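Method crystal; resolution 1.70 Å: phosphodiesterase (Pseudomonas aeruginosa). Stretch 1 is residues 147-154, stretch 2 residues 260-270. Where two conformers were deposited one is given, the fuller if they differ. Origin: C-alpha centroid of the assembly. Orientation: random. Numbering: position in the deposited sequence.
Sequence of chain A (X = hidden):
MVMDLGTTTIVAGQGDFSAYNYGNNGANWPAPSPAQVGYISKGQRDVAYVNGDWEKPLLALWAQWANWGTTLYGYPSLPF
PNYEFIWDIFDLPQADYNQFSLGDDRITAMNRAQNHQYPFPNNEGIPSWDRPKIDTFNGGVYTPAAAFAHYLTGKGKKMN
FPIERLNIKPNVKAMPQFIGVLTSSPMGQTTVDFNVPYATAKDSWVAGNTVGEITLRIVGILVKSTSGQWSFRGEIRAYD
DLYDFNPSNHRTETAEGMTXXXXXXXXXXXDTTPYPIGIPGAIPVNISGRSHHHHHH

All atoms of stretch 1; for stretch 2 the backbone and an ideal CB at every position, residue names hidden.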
# COMPACT_ATOMS: atom_id res chain seq x y z
N ALA A 147 -1.45 -3.62 -2.61
CA ALA A 147 -0.19 -4.25 -2.97
C ALA A 147 -0.22 -5.74 -2.67
O ALA A 147 0.31 -6.56 -3.43
CB ALA A 147 0.96 -3.59 -2.23
N PHE A 148 -0.83 -6.09 -1.54
CA PHE A 148 -0.99 -7.50 -1.17
C PHE A 148 -1.93 -8.19 -2.16
O PHE A 148 -1.68 -9.31 -2.60
CB PHE A 148 -1.52 -7.60 0.26
CG PHE A 148 -1.75 -9.01 0.71
CD1 PHE A 148 -0.68 -9.88 0.81
CD2 PHE A 148 -3.02 -9.45 1.05
CE1 PHE A 148 -0.88 -11.19 1.22
CE2 PHE A 148 -3.23 -10.76 1.47
CZ PHE A 148 -2.15 -11.63 1.55
N ALA A 149 -3.02 -7.52 -2.50
CA ALA A 149 -3.96 -8.10 -3.45
C ALA A 149 -3.27 -8.36 -4.79
O ALA A 149 -3.51 -9.39 -5.42
CB ALA A 149 -5.16 -7.18 -3.61
N HIS A 150 -2.40 -7.45 -5.21
CA HIS A 150 -1.70 -7.63 -6.48
C HIS A 150 -0.70 -8.79 -6.43
O HIS A 150 -0.42 -9.44 -7.44
CB HIS A 150 -1.01 -6.34 -6.92
CG HIS A 150 -0.51 -6.40 -8.33
ND1 HIS A 150 -1.32 -6.11 -9.41
CD2 HIS A 150 0.68 -6.77 -8.84
CE1 HIS A 150 -0.63 -6.26 -10.53
NE2 HIS A 150 0.59 -6.67 -10.21
N TYR A 151 -0.16 -9.03 -5.24
CA TYR A 151 0.71 -10.18 -5.02
C TYR A 151 -0.08 -11.48 -5.27
O TYR A 151 0.40 -12.41 -5.92
CB TYR A 151 1.23 -10.11 -3.58
CG TYR A 151 2.09 -11.26 -3.11
CD1 TYR A 151 3.26 -11.59 -3.78
CD2 TYR A 151 1.75 -11.97 -1.96
CE1 TYR A 151 4.06 -12.64 -3.33
CE2 TYR A 151 2.54 -13.01 -1.51
CZ TYR A 151 3.69 -13.34 -2.19
OH TYR A 151 4.48 -14.37 -1.73
N LEU A 152 -1.31 -11.51 -4.77
CA LEU A 152 -2.15 -12.70 -4.88
C LEU A 152 -2.71 -12.95 -6.29
O LEU A 152 -2.87 -14.10 -6.69
CB LEU A 152 -3.33 -12.63 -3.90
CG LEU A 152 -2.99 -12.46 -2.42
CD1 LEU A 152 -4.24 -12.69 -1.56
CD2 LEU A 152 -1.88 -13.40 -1.99
N THR A 153 -2.99 -11.88 -7.02
CA THR A 153 -3.78 -12.00 -8.25
C THR A 153 -3.25 -11.25 -9.47
O THR A 153 -3.79 -11.39 -10.56
CB THR A 153 -5.24 -11.53 -8.01
OG1 THR A 153 -5.24 -10.16 -7.61
CG2 THR A 153 -5.91 -12.38 -6.93
N GLY A 154 -2.21 -10.44 -9.29
CA GLY A 154 -1.70 -9.62 -10.38
C GLY A 154 -0.82 -10.36 -11.39
O GLY A 154 -0.49 -9.82 -12.44
N UNK A 260 2.11 -15.83 8.89
CA UNK A 260 1.44 -17.10 8.69
C UNK A 260 0.58 -17.06 7.43
O UNK A 260 0.62 -17.98 6.61
CB UNK A 260 0.59 -17.45 9.91
N UNK A 261 -0.19 -15.98 7.27
CA UNK A 261 -0.99 -15.80 6.07
C UNK A 261 -0.13 -15.91 4.80
O UNK A 261 -0.51 -16.58 3.84
CB UNK A 261 -1.70 -14.45 6.11
N UNK A 262 1.02 -15.25 4.81
CA UNK A 262 1.90 -15.26 3.66
C UNK A 262 2.38 -16.64 3.29
O UNK A 262 2.63 -16.95 2.12
CB UNK A 262 3.11 -14.36 3.92
N UNK A 263 2.54 -17.49 4.31
CA UNK A 263 3.01 -18.85 4.09
C UNK A 263 1.91 -19.79 3.59
O UNK A 263 2.19 -20.85 3.05
CB UNK A 263 3.61 -19.40 5.39
N UNK A 264 0.66 -19.39 3.77
CA UNK A 264 -0.46 -20.26 3.44
C UNK A 264 -1.27 -19.79 2.24
O UNK A 264 -1.94 -20.59 1.59
CB UNK A 264 -1.38 -20.38 4.65
N UNK A 265 -1.23 -18.50 1.95
CA UNK A 265 -2.16 -17.93 0.98
C UNK A 265 -2.04 -18.54 -0.42
O UNK A 265 -3.03 -18.64 -1.15
CB UNK A 265 -1.94 -16.42 0.89
N UNK A 266 -0.83 -18.95 -0.78
CA UNK A 266 -0.59 -19.54 -2.09
C UNK A 266 -1.27 -20.89 -2.30
O UNK A 266 -1.42 -21.35 -3.43
CB UNK A 266 0.92 -19.70 -2.30
N UNK A 267 -1.68 -21.53 -1.21
CA UNK A 267 -2.43 -22.78 -1.30
C UNK A 267 -3.74 -22.54 -2.03
O UNK A 267 -4.22 -23.41 -2.75
CB UNK A 267 -2.69 -23.36 0.09
N UNK A 268 -4.30 -21.35 -1.83
CA UNK A 268 -5.64 -21.05 -2.33
C UNK A 268 -5.62 -20.04 -3.47
O UNK A 268 -6.46 -20.09 -4.37
CB UNK A 268 -6.52 -20.52 -1.19
N UNK A 269 -4.67 -19.11 -3.42
CA UNK A 269 -4.47 -18.17 -4.50
C UNK A 269 -3.27 -18.66 -5.30
O UNK A 269 -2.15 -18.22 -5.09
CB UNK A 269 -4.26 -16.75 -3.98
N UNK A 270 -3.54 -19.61 -6.20
CA UNK A 270 -2.48 -20.37 -6.85
C UNK A 270 -1.62 -19.55 -7.81
O UNK A 270 -0.58 -20.03 -8.26
CB UNK A 270 -3.10 -21.55 -7.61

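Stretch 1 is mostly helix, and its Phe148 and Leu152 present an apolar surface to stretch 2, with Tyr151 and Thr153 flanking it. No charged group is on offer there, so the positions that face it call for hydrocarbon side chains.

Position 260 lies on a helical backbone, with nothing of stretch 1 within reach of its ideal CB; a long polar or charged residue would be at ease. It is Arg260, whose extended side chain serves its own helix by reaching the side chain at 264.

At 261 the CA-to-CB bond points toward stretch 1, and the ideal CB stands 5.4 Å from Phe148 CZ. That gap is too wide for alanine to close and suits a medium-sized or large apolar side chain such as leucine, isoleucine or methionine. The residue is Leu261; its CD2 comes to 3.7 Å from Phe148 CZ, meeting the ring obliquely.

Position 262 has helical angles that any residue could adopt, its CB would point sideways, and no atom of stretch 1 lies within 5.5 Å of it, so the backbone sets no clear preference. The deposited residue is Gly262. Its contribution is a carbonyl: a water donates to Gly262 O at 2.9 Å and is also hydrogen-bonded to Tyr151 OH at 2.9 Å, giving a polar link beside the apolar contact.

Position 263 points away and 264 is out of reach, so polar residues suit both. They are Arg263, which extends clear of stretch 1, and Glu264; Arg260 NE donates to Glu264 OE2 at 2.9 Å, in a salt bridge.

The ideal CB at 265 points toward stretch 1, 4.2 Å from Leu152 CD2 and 4.8 Å from Phe148 CZ. With so short a distance to span, a compact apolar residue fits well: valine, or perhaps alanine or isoleucine. Val265 is found. Both methyls pack against Leu152, Val265 CG1 and CG2 each 3.6 Å from Leu152 CD2, and Val265 CG2 also lies 4.5 Å from Phe148 CZ.

Positions 266, 267 and 268 make no contact with stretch 1. At 266 there is room for a CB, so glycine is not required, but Gly266 is present. At 267 and 268 the CB is out of reach of stretch 1, so polar side chains suit both; they are Gln267 and Lys268.

At 269 the backbone leaves helical angles, with phi/psi of -102/83, and CA comes close to that of Leu152. The CB points toward stretch 1, 4.0 Å from Leu152 O, beside the Leu152 side chain; leucine, methionine or an aromatic residue could cover it. Phe269 does so with its ring. Leu152 CD1 sits over one face, 4.0 Å from the ring centroid and nearly on its normal, a CH-pi contact, and Leu152 CB is 3.8 Å from Phe269 CD1. Thr153 CG2 approaches the ring edge, also 3.8 Å from Phe269 CD1.

Position 270 points away, which suits a polar side chain; it is Lys270, fully extended beyond chi1.

Stretch 2 260-270: RLGREVGQKFK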
# COMPACT_ATOMS: atom_id res chain seq x y z
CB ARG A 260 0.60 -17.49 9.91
CG ARG A 260 0.04 -18.91 9.82
CD ARG A 260 -0.73 -19.29 11.07
NE ARG A 260 -1.39 -20.59 10.90
CZ ARG A 260 -2.01 -21.24 11.87
NH1 ARG A 260 -2.07 -20.72 13.09
NH2 ARG A 260 -2.59 -22.42 11.62
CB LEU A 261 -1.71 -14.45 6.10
CG LEU A 261 -2.50 -14.06 4.85
CD1 LEU A 261 -3.56 -15.10 4.54
CD2 LEU A 261 -3.13 -12.69 5.00
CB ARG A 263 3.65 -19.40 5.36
CG ARG A 263 5.00 -18.80 5.65
CD ARG A 263 5.42 -18.98 7.10
NE ARG A 263 6.69 -18.31 7.36
CZ ARG A 263 7.25 -18.19 8.56
NH1 ARG A 263 6.65 -18.71 9.62
NH2 ARG A 263 8.41 -17.56 8.69
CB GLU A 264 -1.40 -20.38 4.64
CG GLU A 264 -0.74 -20.85 5.91
CD GLU A 264 -1.74 -21.04 7.03
OE1 GLU A 264 -2.94 -20.74 6.82
OE2 GLU A 264 -1.33 -21.49 8.13
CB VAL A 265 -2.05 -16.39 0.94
CG1 VAL A 265 -0.78 -15.97 0.22
CG2 VAL A 265 -3.29 -15.78 0.31
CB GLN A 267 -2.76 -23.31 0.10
CG GLN A 267 -1.63 -23.25 1.10
CD GLN A 267 -0.94 -24.57 1.28
OE1 GLN A 267 -0.09 -24.95 0.47
NE2 GLN A 267 -1.29 -25.29 2.34
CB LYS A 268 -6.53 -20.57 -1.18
CG LYS A 268 -6.61 -21.58 -0.05
CD LYS A 268 -7.79 -21.31 0.87
CE LYS A 268 -8.14 -22.55 1.68
NZ LYS A 268 -8.62 -23.68 0.82
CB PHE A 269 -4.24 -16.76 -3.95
CG PHE A 269 -5.50 -16.07 -3.49
CD1 PHE A 269 -6.14 -15.15 -4.30
CD2 PHE A 269 -6.04 -16.36 -2.24
CE1 PHE A 269 -7.30 -14.52 -3.88
CE2 PHE A 269 -7.21 -15.73 -1.82
CZ PHE A 269 -7.83 -14.80 -2.63
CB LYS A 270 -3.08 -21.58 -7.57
CG LYS A 270 -3.80 -22.55 -6.64
CD LYS A 270 -4.08 -23.87 -7.34
CE LYS A 270 -4.56 -24.93 -6.36
NZ LYS A 270 -4.87 -26.21 -7.05
O HOH W 1 4.38 -14.80 1.12
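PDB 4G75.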